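Local coordinates for acyl-coa oxidase (Arabidopsis thaliana, PDB 1W07), which catalyses the oxygen-dependent desaturation of long- and medium-chain acyl-CoAs to 2-trans-enoyl-CoAs in peroxisomal beta-oxidation, using FAD and releasing hydrogen peroxide, at the interface of chains A and B. Sequence-based numbering; all coordinates share one arbitrary frame. Chains: chain A/B, Acyl-coa oxidase.

Contact 1: the interface of chains A and B. Residues chain A 513, 516; chain B 327-328.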
# COMPACT_ATOMS: atom_id res chain seq x y z
N GLN A 513 5.41 23.96 14.92
CA GLN A 513 4.39 22.93 15.00
C GLN A 513 3.20 23.27 14.12
O GLN A 513 2.61 22.41 13.49
CB GLN A 513 3.92 22.76 16.44
CG GLN A 513 4.95 22.12 17.36
CD GLN A 513 5.39 20.75 16.88
OE1 GLN A 513 4.56 19.89 16.56
NE2 GLN A 513 6.70 20.53 16.83
N LEU A 516 4.28 22.34 10.55
CA LEU A 516 4.91 21.04 10.35
C LEU A 516 4.70 20.45 8.96
O LEU A 516 5.64 19.90 8.38
CB LEU A 516 4.41 20.02 11.39
CG LEU A 516 4.91 20.10 12.83
CD1 LEU A 516 4.37 18.91 13.62
CD2 LEU A 516 6.44 20.11 12.84
N TYR B 327 -0.48 16.88 16.06
CA TYR B 327 0.55 17.31 15.11
C TYR B 327 -0.03 17.58 13.73
O TYR B 327 -0.78 16.76 13.20
CB TYR B 327 1.65 16.24 15.02
CG TYR B 327 2.44 16.04 16.30
CD1 TYR B 327 2.76 14.76 16.76
CD2 TYR B 327 2.88 17.14 17.05
CE1 TYR B 327 3.49 14.58 17.93
CE2 TYR B 327 3.61 16.96 18.22
CZ TYR B 327 3.91 15.68 18.66
OH TYR B 327 4.58 15.50 19.85
N LYS B 328 0.31 18.73 13.15
CA LYS B 328 -0.20 19.12 11.84
C LYS B 328 0.08 18.12 10.72
O LYS B 328 -0.73 17.98 9.81
CB LYS B 328 0.30 20.53 11.47
CG LYS B 328 -0.55 21.64 12.09
CD LYS B 328 -1.95 21.63 11.49
CE LYS B 328 -2.93 22.60 12.17
NZ LYS B 328 -3.43 22.17 13.51
O HOH W 1 1.92 20.49 14.83
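A:Gln513 and B:Tyr327 run side by side across the dimer interface, their side chains pointing the same way, with the carboxamide and the phenol ring turned 59° apart. The touch is made by the amide oxygen: A:Gln513 OE1 comes to the CD2-CE2 flank of the ring instead of its centre, 3.3 Å from B:Tyr327 CD2. This is a polar oxygen against aromatic carbons, not a hydrogen bond. A bend in the glutamine chain (chi2 -58°) brings OE1 round to the same water that lies by the residue's own carbonyl oxygen. B:Lys328 N donates a nearly straight bond to that water, 2.9 Å away, while the water's 3.2 Å link to A:Gln513 OE1 is longer; its spacing to A:Gln513 O is too short to be trusted in detail. Next to the glutamine, A:Leu516 slants across the tyrosine stem, its CD1 methyl 4.1 Å from B:Tyr327 CB. The CB atoms of A:Leu516 and B:Lys328 sit equally far apart, a loose apolar contact. The aliphatic start of the lysine passes the helix end, with B:Lys328 CG 3.5 Å from A:Gln513 O. Through A:Gln513 OE1 and B:Lys328 N the water appears to bridge the close of helix 508-514 and the opening turn of helix 328-363. B:Tyr327 also lines an FAD pocket, so the patch may help to position a cofactor-site residue while joining the subunits of the homodimer.

Contact 2: the interface of chains A and B. Residues chain A 54, 636-638; chain B 58, 224, 226-227.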
# COMPACT_ATOMS: atom_id res chain seq x y z
N ALA A 54 3.93 -19.59 2.14
CA ALA A 54 2.58 -19.13 2.47
C ALA A 54 1.59 -20.27 2.67
O ALA A 54 0.37 -20.04 2.74
CB ALA A 54 2.07 -18.18 1.38
N ASP A 636 -1.85 -25.38 -4.03
CA ASP A 636 -2.56 -24.83 -2.88
C ASP A 636 -3.26 -25.91 -2.10
O ASP A 636 -3.87 -26.80 -2.68
CB ASP A 636 -3.58 -23.77 -3.30
CG ASP A 636 -4.04 -22.91 -2.12
OD1 ASP A 636 -5.13 -23.18 -1.57
OD2 ASP A 636 -3.30 -21.98 -1.75
N PRO A 637 -3.19 -25.84 -0.76
CA PRO A 637 -3.83 -26.84 0.10
C PRO A 637 -5.34 -26.98 -0.12
O PRO A 637 -5.91 -28.03 0.16
CB PRO A 637 -3.48 -26.36 1.51
CG PRO A 637 -3.35 -24.88 1.35
CD PRO A 637 -2.60 -24.75 0.05
N LEU A 638 -5.98 -25.94 -0.63
CA LEU A 638 -7.42 -26.02 -0.88
C LEU A 638 -7.70 -27.01 -2.01
O LEU A 638 -8.81 -27.52 -2.13
CB LEU A 638 -7.98 -24.63 -1.20
CG LEU A 638 -9.43 -24.40 -0.79
CD1 LEU A 638 -9.61 -24.75 0.69
CD2 LEU A 638 -9.81 -22.94 -1.03
N ARG B 58 -5.48 -22.27 5.57
CA ARG B 58 -6.36 -22.05 4.42
C ARG B 58 -7.58 -22.95 4.57
O ARG B 58 -8.72 -22.47 4.52
CB ARG B 58 -5.64 -22.40 3.11
CG ARG B 58 -6.43 -22.07 1.83
CD ARG B 58 -6.27 -20.60 1.42
NE ARG B 58 -7.39 -20.09 0.62
CZ ARG B 58 -7.57 -20.27 -0.70
NH1 ARG B 58 -6.71 -20.96 -1.44
NH2 ARG B 58 -8.64 -19.75 -1.27
N ASP B 224 -9.23 -24.22 -7.19
CA ASP B 224 -8.90 -22.94 -6.59
C ASP B 224 -7.60 -22.42 -7.19
O ASP B 224 -6.68 -23.19 -7.46
CB ASP B 224 -8.78 -23.11 -5.07
CG ASP B 224 -8.50 -21.82 -4.34
OD1 ASP B 224 -7.31 -21.45 -4.21
OD2 ASP B 224 -9.47 -21.15 -3.90
N GLY B 226 -5.35 -20.44 -5.77
CA GLY B 226 -4.25 -20.22 -4.85
C GLY B 226 -4.42 -19.13 -3.80
O GLY B 226 -5.38 -18.37 -3.82
N THR B 227 -3.45 -19.06 -2.89
CA THR B 227 -3.46 -18.10 -1.81
C THR B 227 -3.23 -16.68 -2.31
O THR B 227 -2.40 -16.43 -3.19
CB THR B 227 -2.40 -18.46 -0.73
OG1 THR B 227 -2.71 -19.75 -0.20
CG2 THR B 227 -2.40 -17.44 0.40
O HOH W 2 -2.43 -20.21 2.39
O HOH W 3 -1.19 -21.10 -2.63
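The guanidinium of B:Arg58 has the CD2 methyl of A:Leu638 on one face, 3.3 Å above its plane and displaced toward the rim, while A:Asp636 CG and B:Asp224 OD1 lie at its edge. Within chain B the group is gripped end-on by B:Asp224, B:Arg58 NH1 to B:Asp224 OD1 at 2.9 Å and B:Arg58 NH2 to B:Asp224 OD2 at 3.1 Å, which fixes its rotation. B:Arg58 NH1 also makes the salt bridge across the interface, 2.7 Å to A:Asp636 OD1, although the two flat groups are turned 67° apart and the bond is bent. A:Asp636 CG lies opposite its backbone N (chi1 -164°), which carries the carboxylate to B:Arg58 and B:Thr227. A:Asp636 OD1 is met from opposite faces of its carboxylate by B:Arg58 NH1 and by A:Leu638 N, the latter at 3.0 Å. A:Asp636 OD2 takes the hydroxyl of B:Thr227 OG1 at 2.8 Å, nearly along its own C-O direction. A:Pro637 CG rests 3.8 Å from B:Arg58 CB, at right angles to the arginine chain. A water ties B:Thr227 OG1 to the carbonyl oxygen of A:Ala54. A:Asp636 and the 3-10 turn 637-640 that follows it are thus fastened to the start of helix 58-78 and the loop after strand 220-224 of the dimer mate.

Contact 3: the interface of chains A and B. Residues chain A 142-145; chain B 310, 312-313.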
# COMPACT_ATOMS: atom_id res chain seq x y z
N HIS A 142 6.56 3.62 23.83
CA HIS A 142 7.60 4.46 23.24
C HIS A 142 8.45 3.75 22.21
O HIS A 142 9.09 2.73 22.51
CB HIS A 142 8.52 5.04 24.33
CG HIS A 142 7.85 6.00 25.25
ND1 HIS A 142 7.07 5.59 26.31
CD2 HIS A 142 7.77 7.35 25.22
CE1 HIS A 142 6.54 6.65 26.90
NE2 HIS A 142 6.95 7.73 26.25
N GLY A 143 8.48 4.31 21.00
CA GLY A 143 9.28 3.77 19.92
C GLY A 143 10.21 4.85 19.37
O GLY A 143 11.43 4.77 19.52
N SER A 144 9.62 5.86 18.73
CA SER A 144 10.37 6.98 18.16
C SER A 144 11.03 7.86 19.21
O SER A 144 12.16 8.32 19.03
CB SER A 144 9.45 7.85 17.31
OG SER A 144 9.01 7.17 16.14
N ASN A 145 10.31 8.12 20.30
CA ASN A 145 10.84 8.95 21.37
C ASN A 145 11.54 8.10 22.42
O ASN A 145 10.99 7.81 23.49
CB ASN A 145 9.73 9.79 22.01
CG ASN A 145 10.24 10.61 23.17
OD1 ASN A 145 11.43 10.93 23.22
ND2 ASN A 145 9.37 10.95 24.10
N ARG B 310 -2.45 7.54 21.23
CA ARG B 310 -1.00 7.55 21.15
C ARG B 310 -0.37 8.93 21.42
O ARG B 310 -0.74 9.93 20.80
CB ARG B 310 -0.56 7.05 19.78
CG ARG B 310 0.95 7.01 19.57
CD ARG B 310 1.63 5.95 20.45
NE ARG B 310 3.04 5.83 20.11
CZ ARG B 310 3.85 4.86 20.55
NH1 ARG B 310 3.38 3.90 21.36
NH2 ARG B 310 5.13 4.84 20.19
N GLN B 312 3.43 10.91 21.83
CA GLN B 312 4.85 10.74 21.54
C GLN B 312 5.49 12.11 21.33
O GLN B 312 5.05 12.88 20.48
CB GLN B 312 5.02 9.86 20.29
CG GLN B 312 6.39 9.17 20.15
CD GLN B 312 6.58 7.96 21.07
OE1 GLN B 312 7.61 7.27 21.00
NE2 GLN B 312 5.60 7.69 21.92
N PHE B 313 6.55 12.39 22.09
CA PHE B 313 7.24 13.67 22.00
C PHE B 313 6.34 14.77 22.53
O PHE B 313 5.22 14.52 22.97
CB PHE B 313 7.63 14.00 20.55
CG PHE B 313 8.64 13.04 19.95
CD1 PHE B 313 8.25 12.09 19.01
CD2 PHE B 313 9.99 13.14 20.28
CE1 PHE B 313 9.19 11.24 18.40
CE2 PHE B 313 10.94 12.30 19.68
CZ PHE B 313 10.54 11.35 18.74
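OE1 of B:Gln312 is gripped by two backbone N-H groups of chain A: A:Asn145 N at 2.9 Å and A:Gly143 N at 3.1 Å. In this member of the acyl-CoA oxidase family, akin to the acyl-CoA dehydrogenases, the loop so held carries the FAD-binding A:Ser144, and B:Arg310, which also binds FAD, comes from the facing subunit; the cofactor sites are built close to the dimer seam. The two donors reach OE1 from opposite faces of the carboxamide, each tilted about 25° from its plane, and both bonds are reasonably straight at hydrogen. A bend in the glutamine chain at chi2 turns the amide into the cup formed by residues 143 to 145. A leucine in place of B:Gln312 would probably leave the N-H groups of A:Gly143 and A:Asn145 without their shared acceptor and free this loop to shift. Beside it, B:Phe313 offers one ring face to A:Asn145, whose CB sits over the centre, 3.6 Å from the centroid. With CG swung opposite the backbone N (chi1 177°), the asparagine amide lies roughly stacked on the ring, 26° from parallel, the two side chains sliding past each other in opposite directions. Farther round the ring, A:Ser144 CB packs 3.6 Å from B:Phe313 CE1, and B:Phe313 CZ comes 3.4 Å from A:Ser144 O. On the other flank of the glutamine, the guanidinium of B:Arg310 lies near A:Gly143 N without a hydrogen bond between them.

Contact 1 and contact 3 are neighbours, about 15 Å apart between the centres of their C-alpha atoms, and chain B serves both with one stretch, from the end of helix 283-309 to the start of helix 328-363. Contact 2 lies about 45 Å from contact 1 and 39 Å from contact 3, and shares no residue with either. Contact 3 is nearest the catalytic A:Glu424, with its centre about 12 Å away, against 20 Å for contact 1 and 34 Å for contact 2. The two-fold repeats each contact, so the homodimer is joined both beside its cofactor sites and at a patch well away from the catalytic glutamate.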